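Local coordinates for PilY2 protein (Pseudomonas aeruginosa, PDB 3TDQ) that probably takes part in the biogenesis of type 4 fimbriae (pili), by a mechanism that is not established, at residues Asn34-Asn39 against Thr67-His72; Ala10-Glu15 against Gly50-Tyr55. All blocks are in the same frame, centred on the assembly; numbering follows the deposited sequence.

Interaction 1: residues Asn34-Asn39 against Thr67-His72; sequences NSTVRN and TDIYIH. With GOL (glycerol), chain F.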
# COMPACT_ATOMS: atom_id res chain seq x y z
N ASN A 34 -14.68 -8.70 3.16
CA ASN A 34 -14.96 -7.44 3.88
C ASN A 34 -13.91 -7.16 4.97
O ASN A 34 -13.74 -6.02 5.35
CB ASN A 34 -16.36 -7.50 4.53
CG ASN A 34 -17.53 -7.61 3.56
OD1 ASN A 34 -17.38 -7.41 2.33
ND2 ASN A 34 -18.70 -7.97 4.10
N SER A 35 -13.21 -8.22 5.45
CA SER A 35 -12.17 -8.12 6.48
C SER A 35 -10.88 -7.46 5.95
O SER A 35 -10.05 -7.08 6.76
CB SER A 35 -11.88 -9.50 7.08
OG SER A 35 -11.45 -10.41 6.08
N THR A 36 -10.72 -7.28 4.61
CA THR A 36 -9.55 -6.56 4.04
C THR A 36 -9.97 -5.11 4.10
O THR A 36 -10.77 -4.64 3.27
CB THR A 36 -9.21 -7.08 2.65
OG1 THR A 36 -8.94 -8.48 2.81
CG2 THR A 36 -8.00 -6.34 2.01
N VAL A 37 -9.47 -4.41 5.12
CA VAL A 37 -9.85 -3.05 5.47
C VAL A 37 -8.62 -2.12 5.52
O VAL A 37 -7.56 -2.50 5.99
CB VAL A 37 -10.62 -3.09 6.83
CG1 VAL A 37 -11.04 -1.70 7.30
CG2 VAL A 37 -11.83 -4.02 6.79
N ARG A 38 -8.80 -0.89 5.01
CA ARG A 38 -7.79 0.15 4.99
C ARG A 38 -8.49 1.45 5.43
O ARG A 38 -9.54 1.80 4.88
CB ARG A 38 -7.16 0.25 3.58
CG ARG A 38 -5.77 0.88 3.50
CD ARG A 38 -5.12 0.66 2.11
NE ARG A 38 -3.68 0.39 2.20
CZ ARG A 38 -3.16 -0.82 2.28
NH1 ARG A 38 -3.94 -1.89 2.17
NH2 ARG A 38 -1.86 -0.98 2.45
N ASN A 39 -7.97 2.08 6.48
CA ASN A 39 -8.51 3.32 7.08
C ASN A 39 -10.00 3.16 7.47
O ASN A 39 -10.81 4.04 7.19
CB ASN A 39 -8.27 4.54 6.17
CG ASN A 39 -6.79 4.83 5.96
OD1 ASN A 39 -5.93 4.45 6.78
ND2 ASN A 39 -6.44 5.44 4.84
N THR A 67 -5.49 -10.00 1.19
CA THR A 67 -5.59 -9.51 2.57
C THR A 67 -5.01 -8.10 2.69
O THR A 67 -5.15 -7.47 3.74
CB THR A 67 -4.89 -10.48 3.56
OG1 THR A 67 -3.52 -10.58 3.18
CG2 THR A 67 -5.55 -11.86 3.58
N ASP A 68 -4.40 -7.58 1.61
CA ASP A 68 -3.77 -6.25 1.60
C ASP A 68 -3.77 -5.71 0.17
O ASP A 68 -3.25 -6.38 -0.73
CB ASP A 68 -2.32 -6.32 2.15
CG ASP A 68 -1.66 -4.98 2.48
OD1 ASP A 68 -2.33 -3.94 2.35
OD2 ASP A 68 -0.48 -4.98 2.89
N ILE A 69 -4.38 -4.55 -0.06
CA ILE A 69 -4.40 -4.00 -1.42
C ILE A 69 -4.24 -2.47 -1.37
O ILE A 69 -4.88 -1.80 -0.57
CB ILE A 69 -5.64 -4.46 -2.23
CG1 ILE A 69 -5.58 -4.01 -3.72
CG2 ILE A 69 -6.97 -4.10 -1.53
CD1 ILE A 69 -6.53 -4.85 -4.70
N TYR A 70 -3.38 -1.94 -2.27
CA TYR A 70 -3.07 -0.53 -2.34
C TYR A 70 -3.40 0.02 -3.73
O TYR A 70 -2.99 -0.56 -4.73
CB TYR A 70 -1.58 -0.30 -2.01
CG TYR A 70 -1.08 1.12 -2.20
CD1 TYR A 70 -1.16 2.05 -1.16
CD2 TYR A 70 -0.46 1.51 -3.38
CE1 TYR A 70 -0.68 3.35 -1.32
CE2 TYR A 70 0.04 2.80 -3.55
CZ TYR A 70 -0.08 3.72 -2.52
OH TYR A 70 0.38 5.01 -2.71
N ILE A 71 -4.12 1.14 -3.78
CA ILE A 71 -4.47 1.79 -5.05
C ILE A 71 -3.40 2.84 -5.35
O ILE A 71 -3.17 3.73 -4.53
CB ILE A 71 -5.90 2.39 -5.01
CG1 ILE A 71 -6.98 1.29 -4.73
CG2 ILE A 71 -6.21 3.18 -6.30
CD1 ILE A 71 -8.35 1.82 -4.13
N HIS A 72 -2.74 2.71 -6.50
CA HIS A 72 -1.73 3.66 -6.98
C HIS A 72 -2.43 4.94 -7.41
O HIS A 72 -3.40 4.90 -8.17
CB HIS A 72 -0.92 3.05 -8.13
CG HIS A 72 -0.05 1.93 -7.67
ND1 HIS A 72 1.26 2.14 -7.28
CD2 HIS A 72 -0.36 0.63 -7.45
CE1 HIS A 72 1.71 0.96 -6.89
NE2 HIS A 72 0.78 0.02 -6.99
C1 GOL F . -7.59 -0.19 -0.26
O1 GOL F . -7.07 0.06 -1.53
C2 GOL F . -8.54 0.92 0.08
O2 GOL F . -7.92 2.22 -0.06
C3 GOL F . -9.44 0.62 1.31
O3 GOL F . -9.92 1.81 2.03
O HOH W 1 -6.24 -3.34 1.95
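A buried salt bridge joins the short strand 37-38 to strand 65-71 at a classic beta bulge, where Thr67 and Asp68 both face Ser56 of strand 52-58. Arg38 sends its side chain across to Asp68. Its CG is anti to the backbone N (chi1 -157°), and the chain bends at chi3. Asp68 also has CG anti to its backbone N, which swings the carboxylate back to the arginine although CB points away from it. The guanidinium and carboxylate planes lie 12° apart, nearly coplanar. Arg38 NH1 meets Asp68 OD1 at 2.6 Å, almost along the C-O axis. Arg38 NH2 adds a weak bond to Asp68 OD1 of 3.0 Å. Ile69 O lies over one guanidinium face, 2.9 Å from Arg38 NH1, but the angle is too poor for a hydrogen bond. Arg38 NE forms a salt bridge to Asp68 of the second subunit, and Arg38 NH2 donates to Ile69 O of that subunit. Asp68 OD2 makes a salt bridge to Lys73 of the second subunit, so several positive groups probably keep the carboxylate ionised. Thr36 points at the Thr67 backbone, with CG2 3.5 Å from Thr67 O; Thr36 OG1 is hydrogen-bonded to Ile66 O. A glycerol, probably from the crystallisation liquor, bridges Arg38 O and Ile69 O. Water 1 accepts from Ile69 N at 3.0 Å and, weakly, from Arg38 NH1 at 2.7 Å.

Interaction 2: residues Ala10-Glu15 against Gly50-Tyr55; sequences AGVVFE and GSVVSY
Two central neighbours of the antiparallel sheet, strands 6-17 and 52-58, meet here in a backbone ladder. Gly11 and Val53 form a hydrogen-bonded pair. Gly11 N gives to Val53 O at 2.9 Å, and Val53 N gives to Gly11 O at 2.8 Å with a nearly straight N-H...O angle of 175°. Beyond the three bridge pairs, Val13 is bonded to two successive residues, Ser51 and Gly50. Val13 N donates to Ser51 O at 2.8 Å, nearly along the C=O axis, and Gly50 N donates to Val13 O at 2.8 Å. Gly50 has a positive phi of 100°, where a CB would jam against the preceding carbonyl O. Ala10 with Ser54 and Val12 with Val52 are non-hydrogen-bonded pairs, with side chains on one face. Val12 and Val52 touch there through their CG2 methyls, 4.2 Å apart. Each CG2 is anti to its carbonyl carbon. On the face that carries Val53, Val13 crosses it at about a right angle, and Val13 CG2 packs against both methyls of Val53. Val53 CG2 takes the crowded position between N and the carbonyl carbon. Val23 and Ile25 touch Val13, while Ile69 and Ile71 touch Val53, so these valines pack among aliphatic side chains on this side. Tyr55 CG is also in the crowded position. The ring lies against the start of the 10-15 segment, CE2 3.6 Å from Ala10 N, with Gly11 N at its edge. Water 2 lies in the ring plane, accepts from Tyr55 OH at 2.8 Å and donates to Ala10 O. The strand axes cross at 129°, far from exactly antiparallel. Such strong twist is consistent with the coiled sheet of an OB-type fold, the clan to which this family belongs.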
# COMPACT_ATOMS: atom_id res chain seq x y z
N ALA A 10 0.69 -7.23 -8.88
CA ALA A 10 0.29 -5.87 -9.25
C ALA A 10 -0.42 -5.91 -10.58
O ALA A 10 -0.12 -6.76 -11.41
CB ALA A 10 1.49 -4.94 -9.30
N GLY A 11 -1.40 -5.04 -10.76
CA GLY A 11 -2.14 -4.99 -12.02
C GLY A 11 -3.19 -3.91 -12.05
O GLY A 11 -3.12 -2.93 -11.32
N VAL A 12 -4.16 -4.09 -12.94
CA VAL A 12 -5.27 -3.17 -13.17
C VAL A 12 -6.57 -3.90 -12.86
O VAL A 12 -6.77 -5.01 -13.35
CB VAL A 12 -5.26 -2.60 -14.63
CG1 VAL A 12 -6.43 -1.64 -14.86
CG2 VAL A 12 -3.93 -1.92 -14.97
N VAL A 13 -7.46 -3.27 -12.07
CA VAL A 13 -8.78 -3.83 -11.78
C VAL A 13 -9.66 -3.65 -13.03
O VAL A 13 -9.74 -2.55 -13.57
CB VAL A 13 -9.43 -3.17 -10.52
CG1 VAL A 13 -10.84 -3.70 -10.27
CG2 VAL A 13 -8.57 -3.36 -9.26
N PHE A 14 -10.30 -4.72 -13.49
CA PHE A 14 -11.21 -4.64 -14.64
C PHE A 14 -12.67 -4.66 -14.19
O PHE A 14 -13.51 -4.01 -14.81
CB PHE A 14 -10.94 -5.79 -15.63
CG PHE A 14 -9.75 -5.50 -16.52
CD1 PHE A 14 -8.45 -5.63 -16.04
CD2 PHE A 14 -9.93 -5.10 -17.84
CE1 PHE A 14 -7.35 -5.35 -16.86
CE2 PHE A 14 -8.83 -4.83 -18.66
CZ PHE A 14 -7.55 -4.95 -18.16
N GLU A 15 -12.96 -5.33 -13.08
CA GLU A 15 -14.31 -5.42 -12.51
C GLU A 15 -14.25 -5.76 -11.04
O GLU A 15 -13.27 -6.34 -10.57
CB GLU A 15 -15.16 -6.51 -13.22
CG GLU A 15 -15.93 -6.05 -14.46
CD GLU A 15 -16.70 -4.74 -14.38
OE1 GLU A 15 -17.30 -4.44 -13.32
OE2 GLU A 15 -16.69 -4.01 -15.40
N GLY A 50 -10.43 0.18 -13.56
CA GLY A 50 -9.42 1.18 -13.87
C GLY A 50 -8.43 1.42 -12.75
O GLY A 50 -7.40 2.06 -12.99
N SER A 51 -8.71 0.94 -11.50
CA SER A 51 -7.76 1.12 -10.39
C SER A 51 -6.48 0.37 -10.68
O SER A 51 -6.52 -0.79 -11.12
CB SER A 51 -8.34 0.64 -9.06
OG SER A 51 -9.50 1.35 -8.67
N VAL A 52 -5.34 1.02 -10.44
CA VAL A 52 -4.03 0.39 -10.62
C VAL A 52 -3.66 -0.07 -9.22
O VAL A 52 -3.70 0.75 -8.29
CB VAL A 52 -3.00 1.34 -11.28
CG1 VAL A 52 -1.59 0.77 -11.20
CG2 VAL A 52 -3.39 1.65 -12.73
N VAL A 53 -3.37 -1.36 -9.03
CA VAL A 53 -3.18 -1.90 -7.67
C VAL A 53 -1.95 -2.76 -7.45
O VAL A 53 -1.46 -3.38 -8.38
CB VAL A 53 -4.43 -2.73 -7.26
CG1 VAL A 53 -5.65 -1.84 -6.99
CG2 VAL A 53 -4.75 -3.84 -8.30
N SER A 54 -1.47 -2.78 -6.20
CA SER A 54 -0.45 -3.68 -5.65
C SER A 54 -1.20 -4.46 -4.60
O SER A 54 -2.01 -3.87 -3.88
CB SER A 54 0.73 -2.92 -5.06
OG SER A 54 1.48 -2.32 -6.11
N TYR A 55 -1.02 -5.79 -4.55
CA TYR A 55 -1.81 -6.57 -3.59
C TYR A 55 -1.05 -7.80 -3.11
O TYR A 55 -0.13 -8.27 -3.78
CB TYR A 55 -3.17 -7.00 -4.21
CG TYR A 55 -3.03 -7.67 -5.55
CD1 TYR A 55 -2.84 -9.05 -5.65
CD2 TYR A 55 -2.97 -6.92 -6.73
CE1 TYR A 55 -2.64 -9.67 -6.88
CE2 TYR A 55 -2.74 -7.53 -7.96
CZ TYR A 55 -2.58 -8.90 -8.03
OH TYR A 55 -2.37 -9.51 -9.25
O HOH W 2 -1.75 -8.91 -11.92

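In the fold
From the N terminus, the chain first passes through 10-15, in strand 6-17. It then runs through strands 22-25 and 28-31 and reaches 34-39. Interaction 2 closes its loop when 50-55 returns beside 10-15. Strand 65-71 follows, and interaction 1 closes when 67-72 meets 34-39. The segments alternate, so the two loops cross rather than nest. Their centres are 12 Å apart. Strands 52-58 and 65-71 are sheet neighbours, and they join the contacts directly: His72 N lies 2.8 Å from Val52 O, a probable hydrogen bond. Interaction 2 thus ties the middle of the sheet, while interaction 1 fastens the 34-39 region to strand 65-71, one of the two outermost strands within the chain, beside the second subunit.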